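Local coordinates for uncharacterized peroxidase-related protein (Silicibacter sp., PDB 2PFX) that is of unknown function but, as an all-helical member of the AhpD-like clan and a peroxidase-related protein, probably acts as an oxidoreductase, at residues A[126-134]-A[158-169]; A[4-12]-A[176-184]. All coordinates share one frame; numbering follows the deposited sequence. Where two conformers were deposited one is given.

Contact 1 of 2, residues A[126-134]-A[158-169]; sequences MLDFAAKMT and IWDIANVTGFFN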
loop_
_atom_site.group_PDB
_atom_site.type_symbol
_atom_site.label_atom_id
_atom_site.label_comp_id
_atom_site.label_asym_id
_atom_site.label_seq_id
_atom_site.Cartn_x
_atom_site.Cartn_y
_atom_site.Cartn_z
HETATM N N MSE A 126 18.292 14.958 3.257
HETATM C CA MSE A 126 18.426 14.852 1.812
HETATM C C MSE A 126 17.850 13.525 1.319
HETATM O O MSE A 126 17.031 13.467 0.392
HETATM C CB MSE A 126 19.888 15.012 1.450
HETATM C CG MSE A 126 20.175 14.925 -0.043
HETATM SE SE MSE A 126 22.057 14.862 -0.389
HETATM C CE MSE A 126 22.312 13.089 0.264
ATOM N N LEU A 127 18.258 12.445 1.962
ATOM C CA LEU A 127 17.731 11.129 1.603
ATOM C C LEU A 127 16.270 10.907 1.964
ATOM O O LEU A 127 15.543 10.227 1.236
ATOM C CB LEU A 127 18.604 10.023 2.208
ATOM C CG LEU A 127 20.065 10.037 1.757
ATOM C CD1 LEU A 127 20.863 8.949 2.447
ATOM C CD2 LEU A 127 20.198 9.896 0.237
ATOM N N ASP A 128 15.792 11.449 3.072
ATOM C CA ASP A 128 14.389 11.340 3.433
ATOM C C ASP A 128 13.481 12.019 2.404
ATOM O O ASP A 128 12.391 11.534 2.078
ATOM C CB ASP A 128 14.171 11.992 4.791
ATOM C CG ASP A 128 14.662 11.226 5.996
ATOM O OD1 ASP A 128 14.993 10.027 5.881
ATOM O OD2 ASP A 128 14.703 11.874 7.069
ATOM N N PHE A 129 13.922 13.170 1.902
ATOM C CA PHE A 129 13.204 13.899 0.859
ATOM C C PHE A 129 13.151 13.093 -0.448
ATOM O O PHE A 129 12.118 12.968 -1.099
ATOM C CB PHE A 129 13.886 15.258 0.661
ATOM C CG PHE A 129 13.115 16.264 -0.191
ATOM C CD1 PHE A 129 12.186 17.126 0.376
ATOM C CD2 PHE A 129 13.322 16.362 -1.558
ATOM C CE1 PHE A 129 11.511 18.045 -0.403
ATOM C CE2 PHE A 129 12.637 17.258 -2.348
ATOM C CZ PHE A 129 11.701 18.085 -1.763
ATOM N N ALA A 130 14.291 12.543 -0.830
ATOM C CA ALA A 130 14.352 11.700 -2.027
ATOM C C ALA A 130 13.400 10.525 -1.875
ATOM O O ALA A 130 12.682 10.194 -2.826
ATOM C CB ALA A 130 15.776 11.242 -2.286
ATOM N N ALA A 131 13.391 9.921 -0.702
ATOM C CA ALA A 131 12.512 8.793 -0.374
ATOM C C ALA A 131 11.053 9.174 -0.484
ATOM O O ALA A 131 10.235 8.462 -1.081
ATOM C CB ALA A 131 12.786 8.237 1.025
ATOM N N LYS A 132 10.711 10.320 0.090
ATOM C CA LYS A 132 9.338 10.785 0.001
ATOM C C LYS A 132 8.924 11.136 -1.423
ATOM O O LYS A 132 7.776 10.942 -1.867
ATOM C CB LYS A 132 9.146 11.981 0.936
ATOM C CG LYS A 132 7.672 12.425 0.932
ATOM C CD LYS A 132 7.420 13.562 1.912
ATOM C CE LYS A 132 5.923 13.861 1.954
ATOM N NZ LYS A 132 5.609 14.590 3.209
HETATM N N MSE A 133 9.829 11.695 -2.209
HETATM C CA MSE A 133 9.585 11.941 -3.616
HETATM C C MSE A 133 9.368 10.635 -4.375
HETATM O O MSE A 133 8.573 10.534 -5.296
HETATM C CB MSE A 133 10.797 12.623 -4.237
HETATM C CG MSE A 133 10.882 14.122 -4.033
HETATM SE SE MSE A 133 12.366 14.918 -4.886
HETATM C CE MSE A 133 11.819 14.546 -6.677
ATOM N N THR A 134 10.106 9.622 -3.940
ATOM C CA THR A 134 10.062 8.339 -4.633
ATOM C C THR A 134 8.753 7.632 -4.344
ATOM O O THR A 134 8.091 7.099 -5.252
ATOM C CB THR A 134 11.300 7.511 -4.262
ATOM O OG1 THR A 134 12.463 8.185 -4.774
ATOM C CG2 THR A 134 11.262 6.136 -4.933
ATOM N N ILE A 158 17.917 22.204 -3.586
ATOM C CA ILE A 158 16.662 21.445 -3.572
ATOM C C ILE A 158 16.297 21.033 -4.989
ATOM O O ILE A 158 15.905 19.898 -5.273
ATOM C CB ILE A 158 15.547 22.274 -2.908
ATOM C CG1 ILE A 158 15.903 22.700 -1.486
ATOM C CG2 ILE A 158 14.242 21.500 -2.937
ATOM C CD1 ILE A 158 14.790 23.403 -0.732
ATOM N N TRP A 159 16.454 21.958 -5.933
ATOM C CA TRP A 159 16.225 21.642 -7.342
ATOM C C TRP A 159 17.092 20.474 -7.816
ATOM O O TRP A 159 16.665 19.545 -8.513
ATOM C CB TRP A 159 16.524 22.853 -8.220
ATOM C CG TRP A 159 16.371 22.579 -9.683
ATOM C CD1 TRP A 159 17.335 22.279 -10.592
ATOM C CD2 TRP A 159 15.121 22.573 -10.410
ATOM N NE1 TRP A 159 16.781 22.093 -11.843
ATOM C CE2 TRP A 159 15.420 22.271 -11.744
ATOM C CE3 TRP A 159 13.796 22.802 -10.044
ATOM C CZ2 TRP A 159 14.434 22.187 -12.724
ATOM C CZ3 TRP A 159 12.802 22.726 -11.005
ATOM C CH2 TRP A 159 13.143 22.420 -12.333
ATOM N N ASP A 160 18.373 20.521 -7.443
ATOM C CA ASP A 160 19.274 19.421 -7.754
ATOM C C ASP A 160 18.857 18.126 -7.086
ATOM O O ASP A 160 18.939 17.060 -7.691
ATOM C CB ASP A 160 20.690 19.799 -7.327
ATOM C CG ASP A 160 21.352 20.857 -8.184
ATOM O OD1 ASP A 160 20.688 21.268 -9.167
ATOM O OD2 ASP A 160 22.503 21.281 -7.880
ATOM N N ILE A 161 18.422 18.171 -5.822
ATOM C CA ILE A 161 18.012 16.918 -5.187
ATOM C C ILE A 161 16.816 16.320 -5.902
ATOM O O ILE A 161 16.693 15.114 -6.172
ATOM C CB ILE A 161 17.718 17.143 -3.691
ATOM C CG1 ILE A 161 18.961 17.467 -2.848
ATOM C CG2 ILE A 161 17.020 15.931 -3.101
ATOM C CD1 ILE A 161 18.609 18.190 -1.564
ATOM N N ALA A 162 15.874 17.200 -6.253
ATOM C CA ALA A 162 14.682 16.778 -6.974
ATOM C C ALA A 162 15.046 16.188 -8.333
ATOM O O ALA A 162 14.463 15.182 -8.743
ATOM C CB ALA A 162 13.721 17.940 -7.137
ATOM N N ASN A 163 15.993 16.784 -9.039
ATOM C CA ASN A 163 16.256 16.261 -10.392
ATOM C C ASN A 163 17.016 14.951 -10.338
ATOM O O ASN A 163 16.720 14.037 -11.118
ATOM C CB ASN A 163 16.972 17.318 -11.230
ATOM C CG ASN A 163 15.953 18.225 -11.896
ATOM O OD1 ASN A 163 15.620 18.030 -13.066
ATOM N ND2 ASN A 163 15.457 19.199 -11.145
ATOM N N VAL A 164 17.987 14.843 -9.431
ATOM C CA VAL A 164 18.702 13.583 -9.297
ATOM C C VAL A 164 17.707 12.490 -8.910
ATOM O O VAL A 164 17.692 11.431 -9.513
ATOM C CB VAL A 164 19.844 13.685 -8.288
ATOM C CG1 VAL A 164 20.445 12.323 -7.986
ATOM C CG2 VAL A 164 20.880 14.649 -8.846
ATOM N N THR A 165 16.880 12.772 -7.914
ATOM C CA THR A 165 15.871 11.836 -7.461
ATOM C C THR A 165 14.942 11.423 -8.606
ATOM O O THR A 165 14.728 10.240 -8.883
ATOM C CB THR A 165 15.007 12.462 -6.342
ATOM O OG1 THR A 165 15.816 12.756 -5.183
ATOM C CG2 THR A 165 13.930 11.503 -5.871
ATOM N N GLY A 166 14.375 12.397 -9.317
ATOM C CA GLY A 166 13.494 12.100 -10.445
ATOM C C GLY A 166 14.195 11.288 -11.517
ATOM O O GLY A 166 13.598 10.347 -12.056
ATOM N N PHE A 167 15.440 11.636 -11.811
ATOM C CA PHE A 167 16.200 10.901 -12.827
ATOM C C PHE A 167 16.293 9.425 -12.483
ATOM O O PHE A 167 16.067 8.625 -13.387
ATOM C CB PHE A 167 17.580 11.525 -13.009
ATOM C CG PHE A 167 18.445 10.951 -14.108
ATOM C CD1 PHE A 167 18.149 11.090 -15.451
ATOM C CD2 PHE A 167 19.583 10.252 -13.735
ATOM C CE1 PHE A 167 18.983 10.534 -16.403
ATOM C CE2 PHE A 167 20.444 9.718 -14.660
ATOM C CZ PHE A 167 20.133 9.887 -15.994
ATOM N N PHE A 168 16.582 9.032 -11.236
ATOM C CA PHE A 168 16.682 7.600 -10.955
ATOM C C PHE A 168 15.318 6.957 -10.913
ATOM O O PHE A 168 15.209 5.739 -11.099
ATOM C CB PHE A 168 17.499 7.329 -9.666
ATOM C CG PHE A 168 18.948 7.554 -10.131
ATOM C CD1 PHE A 168 19.609 6.555 -10.831
ATOM C CD2 PHE A 168 19.564 8.767 -9.892
ATOM C CE1 PHE A 168 20.895 6.782 -11.290
ATOM C CE2 PHE A 168 20.862 8.992 -10.334
ATOM C CZ PHE A 168 21.520 7.991 -11.029
ATOM N N ASN A 169 14.278 7.762 -10.677
ATOM C CA ASN A 169 12.936 7.185 -10.806
ATOM C C ASN A 169 12.633 6.849 -12.278
ATOM O O ASN A 169 11.764 6.022 -12.606
ATOM C CB ASN A 169 11.896 8.150 -10.227
ATOM C CG ASN A 169 11.721 7.853 -8.739
ATOM O OD1 ASN A 169 11.048 6.885 -8.399
ATOM N ND2 ASN A 169 12.353 8.633 -7.887
#
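Met133, a selenomethionine, leans from helix 126-134 onto the flank of helix 158-169, and every part of its side chain except CG has a neighbour there. CB rests on Thr165 CG2 at 3.7 Å. The chain runs straight out from there, bringing SE to 3.6 Å from Ala162 CA. It then bends at its last torsion (chi3 65°), which drops CE onto the backbone, 3.4 Å from Ala162 O and also against Ala162 CB. A turn earlier, Ala130 CB sits 3.3 Å from Thr165 OG1; that hydroxyl donates to Ile161 O of its own helix, from above the carbonyl plane, and faces the Ala130 methyl across the interface. The axes of the two segments pass 9.7 Å apart with a crossing angle of -47°, Ala130 facing Thr165. Both helices belong to the all-helical AhpD-like fold, and helix 70-84 packs on the same seam through Ile76 and Val80. Toward the start of the segments the contact is purely apolar: the Phe129 ring lies obliquely to Ile161 CG2, its CD2 4.0 Å away, and Met126 CG meets Ile161 CD1. At the other end the chemistry turns polar. Asn169 ND2 donates to Thr134 OG1 over 3.1 Å, nearly straight (172°) and in the amide plane, while Thr134 OG1 in turn donates to Ala130 O. The same ND2 also reaches back to Thr165 O, and Asn169 OD1 takes bonds from Arg173 and Asn84 of the same chain, which leaves the amide little liberty to rotate.

Contact 2 of 2, residues A[4-12]-A[176-184]; sequences KPKEPTALD and SATAMMPNA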
loop_
_atom_site.group_PDB
_atom_site.type_symbol
_atom_site.label_atom_id
_atom_site.label_comp_id
_atom_site.label_asym_id
_atom_site.label_seq_id
_atom_site.Cartn_x
_atom_site.Cartn_y
_atom_site.Cartn_z
ATOM N N LYS A 4 21.298 -17.901 -18.627
ATOM C CA LYS A 4 22.075 -16.698 -18.321
ATOM C C LYS A 4 21.397 -15.469 -18.920
ATOM O O LYS A 4 21.112 -15.467 -20.127
ATOM C CB LYS A 4 23.520 -16.779 -18.822
ATOM N N PRO A 5 21.119 -14.445 -18.121
ATOM C CA PRO A 5 20.369 -13.301 -18.659
ATOM C C PRO A 5 21.081 -12.675 -19.855
ATOM O O PRO A 5 22.302 -12.562 -19.888
ATOM C CB PRO A 5 20.348 -12.297 -17.503
ATOM C CG PRO A 5 20.563 -13.114 -16.278
ATOM C CD PRO A 5 21.452 -14.244 -16.698
ATOM N N LYS A 6 20.252 -12.279 -20.815
ATOM C CA LYS A 6 20.733 -11.478 -21.926
ATOM C C LYS A 6 21.212 -10.120 -21.388
ATOM O O LYS A 6 20.626 -9.552 -20.471
ATOM C CB LYS A 6 19.655 -11.311 -22.987
ATOM C CG LYS A 6 20.097 -11.566 -24.416
ATOM C CD LYS A 6 19.914 -10.337 -25.294
ATOM C CE LYS A 6 18.461 -10.022 -25.592
ATOM N NZ LYS A 6 18.081 -10.079 -27.036
ATOM N N GLU A 7 22.286 -9.664 -22.014
ATOM C CA GLU A 7 22.871 -8.355 -21.895
ATOM C C GLU A 7 22.858 -7.652 -23.243
ATOM O O GLU A 7 22.887 -8.279 -24.297
ATOM C CB GLU A 7 24.288 -8.442 -21.342
ATOM C CG GLU A 7 24.376 -9.072 -19.981
ATOM C CD GLU A 7 25.743 -9.056 -19.339
ATOM O OE1 GLU A 7 26.479 -8.046 -19.432
ATOM O OE2 GLU A 7 26.109 -10.084 -18.716
ATOM N N PRO A 8 22.791 -6.327 -23.224
ATOM C CA PRO A 8 22.626 -5.585 -21.970
ATOM C C PRO A 8 21.198 -5.560 -21.424
ATOM O O PRO A 8 21.072 -5.310 -20.215
ATOM C CB PRO A 8 23.045 -4.177 -22.376
ATOM C CG PRO A 8 22.792 -4.083 -23.835
ATOM C CD PRO A 8 22.936 -5.474 -24.408
ATOM N N THR A 9 20.168 -5.819 -22.219
ATOM C CA THR A 9 18.793 -5.968 -21.751
ATOM C C THR A 9 18.196 -7.259 -22.320
ATOM O O THR A 9 18.865 -7.938 -23.097
ATOM C CB THR A 9 17.871 -4.806 -22.146
ATOM O OG1 THR A 9 17.585 -4.854 -23.545
ATOM C CG2 THR A 9 18.567 -3.461 -21.925
ATOM N N ALA A 10 16.966 -7.551 -21.946
ATOM C CA ALA A 10 16.257 -8.683 -22.534
ATOM C C ALA A 10 15.592 -8.319 -23.862
ATOM O O ALA A 10 14.920 -9.162 -24.479
ATOM C CB ALA A 10 15.200 -9.224 -21.572
ATOM N N LEU A 11 15.733 -7.083 -24.322
ATOM C CA LEU A 11 15.166 -6.670 -25.595
ATOM C C LEU A 11 16.090 -6.940 -26.765
ATOM O O LEU A 11 17.298 -6.763 -26.686
ATOM C CB LEU A 11 14.834 -5.162 -25.566
ATOM C CG LEU A 11 13.745 -4.775 -24.559
ATOM C CD1 LEU A 11 13.386 -3.315 -24.746
ATOM C CD2 LEU A 11 12.481 -5.625 -24.656
ATOM N N ASP A 12 15.524 -7.352 -27.895
ATOM C CA ASP A 12 16.375 -7.492 -29.081
ATOM C C ASP A 12 16.474 -6.112 -29.704
ATOM O O ASP A 12 15.635 -5.670 -30.485
ATOM C CB ASP A 12 15.772 -8.545 -29.992
ATOM C CG ASP A 12 16.412 -8.606 -31.369
ATOM O OD1 ASP A 12 17.645 -8.481 -31.492
ATOM O OD2 ASP A 12 15.661 -8.778 -32.356
ATOM N N SER A 176 14.524 -1.792 -14.975
ATOM C CA SER A 176 13.766 -2.948 -14.495
ATOM C C SER A 176 12.792 -3.412 -15.573
ATOM O O SER A 176 12.599 -4.602 -15.776
ATOM C CB SER A 176 13.050 -2.637 -13.183
ATOM O OG SER A 176 13.980 -2.525 -12.126
ATOM N N ALA A 177 12.174 -2.498 -16.300
ATOM C CA ALA A 177 11.195 -2.953 -17.281
ATOM C C ALA A 177 11.846 -3.705 -18.434
ATOM O O ALA A 177 11.184 -4.521 -19.089
ATOM C CB ALA A 177 10.410 -1.767 -17.830
ATOM N N THR A 178 13.117 -3.422 -18.716
ATOM C CA THR A 178 13.759 -4.076 -19.854
ATOM C C THR A 178 14.688 -5.222 -19.471
ATOM O O THR A 178 15.354 -5.813 -20.327
ATOM C CB THR A 178 14.542 -3.053 -20.694
ATOM O OG1 THR A 178 15.618 -2.483 -19.939
ATOM C CG2 THR A 178 13.607 -1.925 -21.122
ATOM N N ALA A 179 14.737 -5.530 -18.179
ATOM C CA ALA A 179 15.635 -6.513 -17.617
ATOM C C ALA A 179 17.077 -6.175 -17.962
ATOM O O ALA A 179 17.872 -7.019 -18.375
ATOM C CB ALA A 179 15.252 -7.904 -18.085
HETATM N N MSE A 180 17.419 -4.908 -17.754
HETATM C CA MSE A 180 18.774 -4.417 -17.976
HETATM C C MSE A 180 19.733 -5.008 -16.960
HETATM O O MSE A 180 19.506 -4.980 -15.747
HETATM C CB MSE A 180 18.814 -2.891 -17.897
HETATM C CG MSE A 180 20.118 -2.299 -18.387
HETATM SE SE MSE A 180 20.093 -0.402 -18.179
HETATM C CE MSE A 180 18.871 -0.064 -19.615
HETATM N N MSE A 181 20.841 -5.563 -17.464
HETATM C CA MSE A 181 21.738 -6.267 -16.547
HETATM C C MSE A 181 22.992 -5.490 -16.232
HETATM O O MSE A 181 23.680 -4.997 -17.133
HETATM C CB MSE A 181 22.089 -7.612 -17.198
HETATM C CG MSE A 181 20.990 -8.648 -17.063
HETATM SE SE MSE A 181 20.514 -9.084 -15.252
HETATM C CE MSE A 181 22.231 -9.923 -14.921
ATOM N N PRO A 182 23.340 -5.358 -14.959
ATOM C CA PRO A 182 24.615 -4.676 -14.657
ATOM C C PRO A 182 25.854 -5.494 -15.003
ATOM O O PRO A 182 25.920 -6.722 -14.956
ATOM C CB PRO A 182 24.472 -4.437 -13.156
ATOM C CG PRO A 182 23.656 -5.606 -12.697
ATOM C CD PRO A 182 22.609 -5.801 -13.762
ATOM N N ASN A 183 26.916 -4.772 -15.398
ATOM C CA ASN A 183 28.187 -5.365 -15.752
ATOM C C ASN A 183 28.702 -6.185 -14.588
ATOM O O ASN A 183 28.729 -5.768 -13.437
ATOM C CB ASN A 183 29.250 -4.316 -16.110
ATOM C CG ASN A 183 28.841 -3.387 -17.231
ATOM O OD1 ASN A 183 27.871 -2.648 -17.043
ATOM N ND2 ASN A 183 29.557 -3.421 -18.354
ATOM N N ALA A 184 29.151 -7.394 -14.892
ATOM C CA ALA A 184 29.542 -8.306 -13.817
ATOM C C ALA A 184 30.661 -7.735 -12.964
ATOM O O ALA A 184 30.764 -8.102 -11.794
ATOM C CB ALA A 184 29.931 -9.647 -14.425
HETATM O O HOH W 1 18.257 -9.477 -19.205
HETATM O O HOH W 2 28.719 -8.355 -18.079
#
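Thr9 and Ala10 pack close against Thr178, near the end of helix 155-178. Ala10 N donates to Thr178 O at 2.9 Å, and Thr9 CB lies beside that same oxygen at 3.3 Å. Beside that bond, Ala10 CB meets Ala179 CB at 3.7 Å, and Arg145 of the second subunit packs on both alanines. Thr9 holds its OG1 between its backbone N and carbonyl carbon (chi1 72°), where it accepts from Leu11 N in an ST turn; CG2 is thereby turned to Met180 CG and to Thr178 OG1, itself hydrogen-bonded to Val174 O a turn back. Pro8 O receives Met181 N at 2.8 Å and a CA-H contact from Met180. The Met181 side chain, in the conformer given, is packed closely too, against Pro5, Lys6 O and Glu7 CG, with Pro118 of a third subunit on Pro5. The solvent side is looser: one water donates to both Lys6 O and Ala179 O, bridging the two segments, and a second donates to exposed Glu7 OE1, which also accepts from Asn39, and bonds weakly to Ala184 N. Ala179, the first residue to leave helical geometry, has positive phi and closes the helix C-terminus with a Schellman motif, and the N-terminal segment pairs with the chain just as it leaves that C-cap.

In the fold
Helix 155-178 serves both contacts, but at different points along its length: contact 1 uses its N-terminal half and centre, contact 2 its C-terminal end and the tail beyond. Their centres are 25 Å apart, on opposite sides of the chain's centre, and contact 1 is nested within the long loop that contact 2 closes. Contact 1 is wholly buried and helix-to-helix, relying on side chains, with one amide-to-hydroxyl bond across. Contact 2 is only partly buried and joins irregular chain, so backbone bonds and bridging waters do much of the work. Both also touch the second subunit: Arg173 of that copy bonds to the carbonyls of Met133 and Thr134, while its Arg145 bonds to Ala177 O.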